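Local coordinates for RNA pseudouridylate synthase domain-containing protein 1 (Homo sapiens, PDB 5VBB) that probably isomerises uridine to pseudouridine in RNA, as expected of a member of the RluA family of pseudouridine synthases, at residues 202-214 / 224-236. Numbering follows the deposited sequence.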
loop_
_atom_site.group_PDB
_atom_site.type_symbol
_atom_site.label_atom_id
_atom_site.label_comp_id
_atom_site.label_asym_id
_atom_site.label_seq_id
_atom_site.Cartn_x
_atom_site.Cartn_y
_atom_site.Cartn_z
ATOM N N ARG A 202 -5.424 5.638 18.218
ATOM C CA ARG A 202 -4.274 6.240 18.896
ATOM C C ARG A 202 -3.061 6.470 17.970
ATOM O O ARG A 202 -2.421 7.476 18.175
ATOM C CB ARG A 202 -3.874 5.416 20.132
ATOM C CG ARG A 202 -5.036 5.299 21.125
ATOM C CD ARG A 202 -4.629 5.010 22.548
ATOM N NE ARG A 202 -4.313 3.595 22.788
ATOM C CZ ARG A 202 -4.895 2.794 23.691
ATOM N NH1 ARG A 202 -5.910 3.232 24.433
ATOM N NH2 ARG A 202 -4.493 1.536 23.826
ATOM N N PRO A 203 -2.696 5.636 16.953
ATOM C CA PRO A 203 -1.544 5.987 16.101
ATOM C C PRO A 203 -1.805 7.222 15.233
ATOM O O PRO A 203 -2.947 7.568 14.937
ATOM C CB PRO A 203 -1.316 4.708 15.264
ATOM C CG PRO A 203 -2.017 3.649 15.982
ATOM C CD PRO A 203 -3.230 4.323 16.556
ATOM N N PHE A 204 -0.730 7.921 14.870
ATOM C CA PHE A 204 -0.860 9.172 14.123
ATOM C C PHE A 204 -1.309 8.939 12.704
ATOM O O PHE A 204 -1.739 9.886 12.053
ATOM C CB PHE A 204 0.454 9.971 14.142
ATOM C CG PHE A 204 1.486 9.599 13.100
ATOM C CD1 PHE A 204 2.428 8.602 13.350
ATOM C CD2 PHE A 204 1.617 10.345 11.939
ATOM C CE1 PHE A 204 3.491 8.398 12.488
ATOM C CE2 PHE A 204 2.647 10.089 11.034
ATOM C CZ PHE A 204 3.582 9.114 11.310
ATOM N N ARG A 205 -1.187 7.692 12.200
ATOM C CA ARG A 205 -1.556 7.353 10.828
ATOM C C ARG A 205 -1.801 5.884 10.700
ATOM O O ARG A 205 -1.532 5.140 11.621
ATOM C CB ARG A 205 -0.407 7.726 9.907
ATOM C CG ARG A 205 0.880 6.944 10.126
ATOM C CD ARG A 205 1.818 7.088 8.934
ATOM N NE ARG A 205 1.275 6.335 7.809
ATOM C CZ ARG A 205 1.824 6.235 6.615
ATOM N NH1 ARG A 205 2.972 6.846 6.352
ATOM N NH2 ARG A 205 1.233 5.521 5.670
ATOM N N MET A 206 -2.273 5.461 9.551
ATOM C CA MET A 206 -2.400 4.052 9.260
ATOM C C MET A 206 -1.070 3.614 8.669
ATOM O O MET A 206 -0.582 4.261 7.750
ATOM C CB MET A 206 -3.523 3.782 8.278
ATOM C CG MET A 206 -3.744 2.325 8.098
ATOM S SD MET A 206 -5.170 1.928 7.054
ATOM C CE MET A 206 -4.469 2.317 5.438
ATOM N N MET A 207 -0.477 2.544 9.196
ATOM C CA MET A 207 0.859 2.096 8.778
ATOM C C MET A 207 0.848 1.151 7.548
ATOM O O MET A 207 1.262 0.003 7.630
ATOM C CB MET A 207 1.570 1.414 9.957
ATOM C CG MET A 207 1.565 2.233 11.244
ATOM S SD MET A 207 2.338 3.865 11.071
ATOM C CE MET A 207 1.922 4.588 12.672
ATOM N N LEU A 208 0.456 1.683 6.398
ATOM C CA LEU A 208 0.471 0.984 5.120
ATOM C C LEU A 208 1.030 1.973 4.136
ATOM O O LEU A 208 0.606 3.115 4.151
ATOM C CB LEU A 208 -0.944 0.493 4.721
ATOM C CG LEU A 208 -1.044 -0.297 3.417
ATOM C CD1 LEU A 208 -0.238 -1.603 3.504
ATOM C CD2 LEU A 208 -2.483 -0.682 3.128
ATOM N N HIS A 209 2.027 1.549 3.327
ATOM C CA HIS A 209 2.762 2.395 2.425
ATOM C C HIS A 209 3.032 1.659 1.118
ATOM O O HIS A 209 3.552 0.541 1.148
ATOM C CB HIS A 209 4.117 2.724 3.078
ATOM C CG HIS A 209 4.998 3.598 2.244
ATOM N ND1 HIS A 209 4.675 4.928 1.999
ATOM C CD2 HIS A 209 6.167 3.305 1.608
ATOM C CE1 HIS A 209 5.647 5.399 1.231
ATOM N NE2 HIS A 209 6.576 4.461 0.986
ATOM N N ALA A 210 2.687 2.265 -0.001
ATOM C CA ALA A 210 2.946 1.670 -1.325
ATOM C C ALA A 210 4.394 1.967 -1.628
ATOM O O ALA A 210 4.764 3.091 -1.917
ATOM C CB ALA A 210 2.007 2.277 -2.362
ATOM N N PHE A 211 5.216 0.946 -1.545
ATOM C CA PHE A 211 6.666 1.050 -1.586
ATOM C C PHE A 211 7.274 0.867 -2.956
ATOM O O PHE A 211 8.046 1.709 -3.386
ATOM C CB PHE A 211 7.202 -0.021 -0.619
ATOM C CG PHE A 211 8.689 -0.203 -0.539
ATOM C CD1 PHE A 211 9.502 0.816 -0.051
ATOM C CD2 PHE A 211 9.251 -1.450 -0.741
ATOM C CE1 PHE A 211 10.855 0.582 0.215
ATOM C CE2 PHE A 211 10.604 -1.651 -0.571
ATOM C CZ PHE A 211 11.390 -0.657 -0.039
ATOM N N TYR A 212 6.921 -0.200 -3.654
ATOM C CA TYR A 212 7.507 -0.568 -4.921
ATOM C C TYR A 212 6.426 -0.555 -5.989
ATOM O O TYR A 212 5.312 -1.014 -5.747
ATOM C CB TYR A 212 8.164 -1.947 -4.801
ATOM C CG TYR A 212 8.789 -2.413 -6.095
ATOM C CD1 TYR A 212 10.056 -1.979 -6.478
ATOM C CD2 TYR A 212 8.112 -3.280 -6.946
ATOM C CE1 TYR A 212 10.585 -2.318 -7.726
ATOM C CE2 TYR A 212 8.652 -3.661 -8.167
ATOM C CZ TYR A 212 9.900 -3.211 -8.540
ATOM O OH TYR A 212 10.379 -3.643 -9.751
ATOM N N LEU A 213 6.735 0.017 -7.139
ATOM C CA LEU A 213 5.783 0.070 -8.247
ATOM C C LEU A 213 6.547 -0.048 -9.562
ATOM O O LEU A 213 7.551 0.613 -9.741
ATOM C CB LEU A 213 4.963 1.369 -8.176
ATOM C CG LEU A 213 4.008 1.708 -9.346
ATOM C CD1 LEU A 213 2.796 0.769 -9.357
ATOM C CD2 LEU A 213 3.558 3.186 -9.260
ATOM N N ARG A 214 6.136 -0.956 -10.429
ATOM C CA ARG A 214 6.760 -1.152 -11.727
ATOM C C ARG A 214 5.654 -1.240 -12.748
ATOM O O ARG A 214 4.806 -2.111 -12.613
ATOM C CB ARG A 214 7.597 -2.418 -11.754
ATOM C CG ARG A 214 8.486 -2.526 -13.002
ATOM C CD ARG A 214 8.814 -3.973 -13.351
ATOM N NE ARG A 214 9.453 -4.676 -12.249
ATOM C CZ ARG A 214 9.651 -5.992 -12.175
ATOM N NH1 ARG A 214 9.261 -6.791 -13.162
ATOM N NH2 ARG A 214 10.242 -6.516 -11.116
ATOM N N VAL A 224 9.724 2.369 -9.404
ATOM C CA VAL A 224 10.159 3.156 -8.270
ATOM C C VAL A 224 10.125 2.305 -7.039
ATOM O O VAL A 224 9.351 1.344 -6.909
ATOM C CB VAL A 224 9.397 4.521 -8.066
ATOM C CG1 VAL A 224 9.121 5.208 -9.389
ATOM C CG2 VAL A 224 8.098 4.362 -7.297
ATOM N N CYS A 225 11.038 2.661 -6.156
ATOM C CA CYS A 225 11.185 2.129 -4.844
ATOM C C CYS A 225 11.377 3.314 -3.942
ATOM O O CYS A 225 12.460 3.894 -3.902
ATOM C CB CYS A 225 12.365 1.172 -4.781
ATOM S SG CYS A 225 12.250 0.059 -3.405
ATOM N N THR A 226 10.288 3.744 -3.310
ATOM C CA THR A 226 10.290 4.926 -2.484
ATOM C C THR A 226 11.053 4.715 -1.176
ATOM O O THR A 226 11.251 3.562 -0.758
ATOM C CB THR A 226 8.855 5.323 -2.050
ATOM O OG1 THR A 226 8.435 4.435 -1.009
ATOM C CG2 THR A 226 7.862 5.364 -3.174
ATOM N N PRO A 227 11.362 5.815 -0.447
ATOM C CA PRO A 227 11.956 5.658 0.883
ATOM C C PRO A 227 11.007 4.936 1.840
ATOM O O PRO A 227 9.783 5.010 1.705
ATOM C CB PRO A 227 12.153 7.102 1.362
ATOM C CG PRO A 227 12.177 7.922 0.137
ATOM C CD PRO A 227 11.199 7.245 -0.784
ATOM N N ASP A 228 11.584 4.216 2.782
ATOM C CA ASP A 228 10.846 3.455 3.800
ATOM C C ASP A 228 10.464 4.414 4.949
ATOM O O ASP A 228 11.366 4.918 5.613
ATOM C CB ASP A 228 11.748 2.345 4.314
ATOM C CG ASP A 228 11.222 1.540 5.475
ATOM O OD1 ASP A 228 10.058 1.767 5.886
ATOM O OD2 ASP A 228 11.947 0.657 5.937
ATOM N N PRO A 229 9.169 4.656 5.233
ATOM C CA PRO A 229 8.813 5.581 6.315
ATOM C C PRO A 229 8.755 4.969 7.705
ATOM O O PRO A 229 8.625 5.703 8.682
ATOM C CB PRO A 229 7.405 6.024 5.905
ATOM C CG PRO A 229 6.819 4.773 5.312
ATOM C CD PRO A 229 7.955 4.139 4.563
ATOM N N PHE A 230 8.790 3.645 7.810
ATOM C CA PHE A 230 8.611 2.939 9.081
ATOM C C PHE A 230 9.950 2.596 9.658
ATOM O O PHE A 230 10.313 1.440 9.774
ATOM C CB PHE A 230 7.717 1.710 8.861
ATOM C CG PHE A 230 6.386 2.048 8.196
ATOM C CD1 PHE A 230 5.643 3.160 8.595
ATOM C CD2 PHE A 230 5.877 1.254 7.178
ATOM C CE1 PHE A 230 4.431 3.479 7.958
ATOM C CE2 PHE A 230 4.655 1.556 6.571
ATOM C CZ PHE A 230 3.904 2.614 7.013
ATOM N N LEU A 231 10.678 3.651 10.052
ATOM C CA LEU A 231 12.008 3.542 10.630
ATOM C C LEU A 231 12.050 4.223 11.989
ATOM O O LEU A 231 11.482 5.298 12.127
ATOM C CB LEU A 231 13.015 4.257 9.732
ATOM C CG LEU A 231 13.242 3.661 8.343
ATOM C CD1 LEU A 231 14.111 4.595 7.507
ATOM C CD2 LEU A 231 13.888 2.291 8.434
ATOM N N PRO A 232 12.813 3.706 12.957
ATOM C CA PRO A 232 12.955 4.435 14.242
ATOM C C PRO A 232 13.477 5.879 14.103
ATOM O O PRO A 232 13.105 6.720 14.927
ATOM C CB PRO A 232 13.933 3.574 15.042
ATOM C CG PRO A 232 14.483 2.617 14.140
ATOM C CD PRO A 232 13.592 2.459 12.964
ATOM N N SER A 233 14.289 6.198 13.055
ATOM C CA SER A 233 14.809 7.564 12.856
ATOM C C SER A 233 13.708 8.537 12.451
ATOM O O SER A 233 13.897 9.737 12.570
ATOM C CB SER A 233 15.950 7.587 11.824
ATOM O OG SER A 233 15.782 6.659 10.761
ATOM N N LEU A 234 12.556 8.046 11.997
ATOM C CA LEU A 234 11.462 8.916 11.576
ATOM C C LEU A 234 10.294 8.887 12.548
ATOM O O LEU A 234 9.679 9.937 12.782
ATOM C CB LEU A 234 10.979 8.531 10.167
ATOM C CG LEU A 234 12.064 8.374 9.103
ATOM C CD1 LEU A 234 11.447 7.915 7.798
ATOM C CD2 LEU A 234 12.836 9.674 8.888
ATOM N N ASP A 235 9.972 7.715 13.097
ATOM C CA ASP A 235 8.894 7.531 14.065
ATOM C C ASP A 235 9.489 6.844 15.271
ATOM O O ASP A 235 9.728 5.635 15.257
ATOM C CB ASP A 235 7.774 6.691 13.460
ATOM C CG ASP A 235 6.583 6.514 14.348
ATOM O OD1 ASP A 235 6.652 6.922 15.534
ATOM O OD2 ASP A 235 5.562 6.034 13.854
ATOM N N ALA A 236 9.656 7.605 16.353
ATOM C CA ALA A 236 10.274 7.103 17.559
ATOM C C ALA A 236 9.362 6.157 18.363
ATOM O O ALA A 236 9.866 5.510 19.264
ATOM C CB ALA A 236 10.742 8.253 18.421
#
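Leu213 and Val224 form an antiparallel hydrogen-bonded pair, exchanging both backbone bonds, and Thr226 N adds a third bond to Phe211 O before the chains separate. Beyond it, side chains bridge the widening gap. His209 points its ring edge at Thr226, whose compact hydroxyl lies in the ring plane, NE2 to OG1 2.7 Å; CG of His209 stands anti to the backbone N (chi1 180°), carrying the imidazole across. Pro229 lays CD over one face of this ring, 3.8 Å from its centroid, a CH-pi contact that suits proline, whose CD carries C-H bonds polarised by the adjoining nitrogen, while Ser71 bonds ND1. With a leucine here, the hydroxyl of Thr226 would probably be left without its imidazole mate and the link to Ser71 broken. Phe230, long enough to reach the other chain, brings CZ to 3.4 Å from Met207 C, with Met207 SD oblique to its ring; its CE1 lies over the guanidinium of Arg205, whose NH2 bonds Ser71. Cys225 SG sits over a face of the Phe211 ring, 3.5 Å from CZ. In a classic beta bulge, Phe211 and Tyr212 both face Ala98. Hairpin 208-216/221-225 thus continues into loop packing, with Leu208's side chain about 5 Å from that of Asp67, the probable catalytic aspartate of this RluA-family active site.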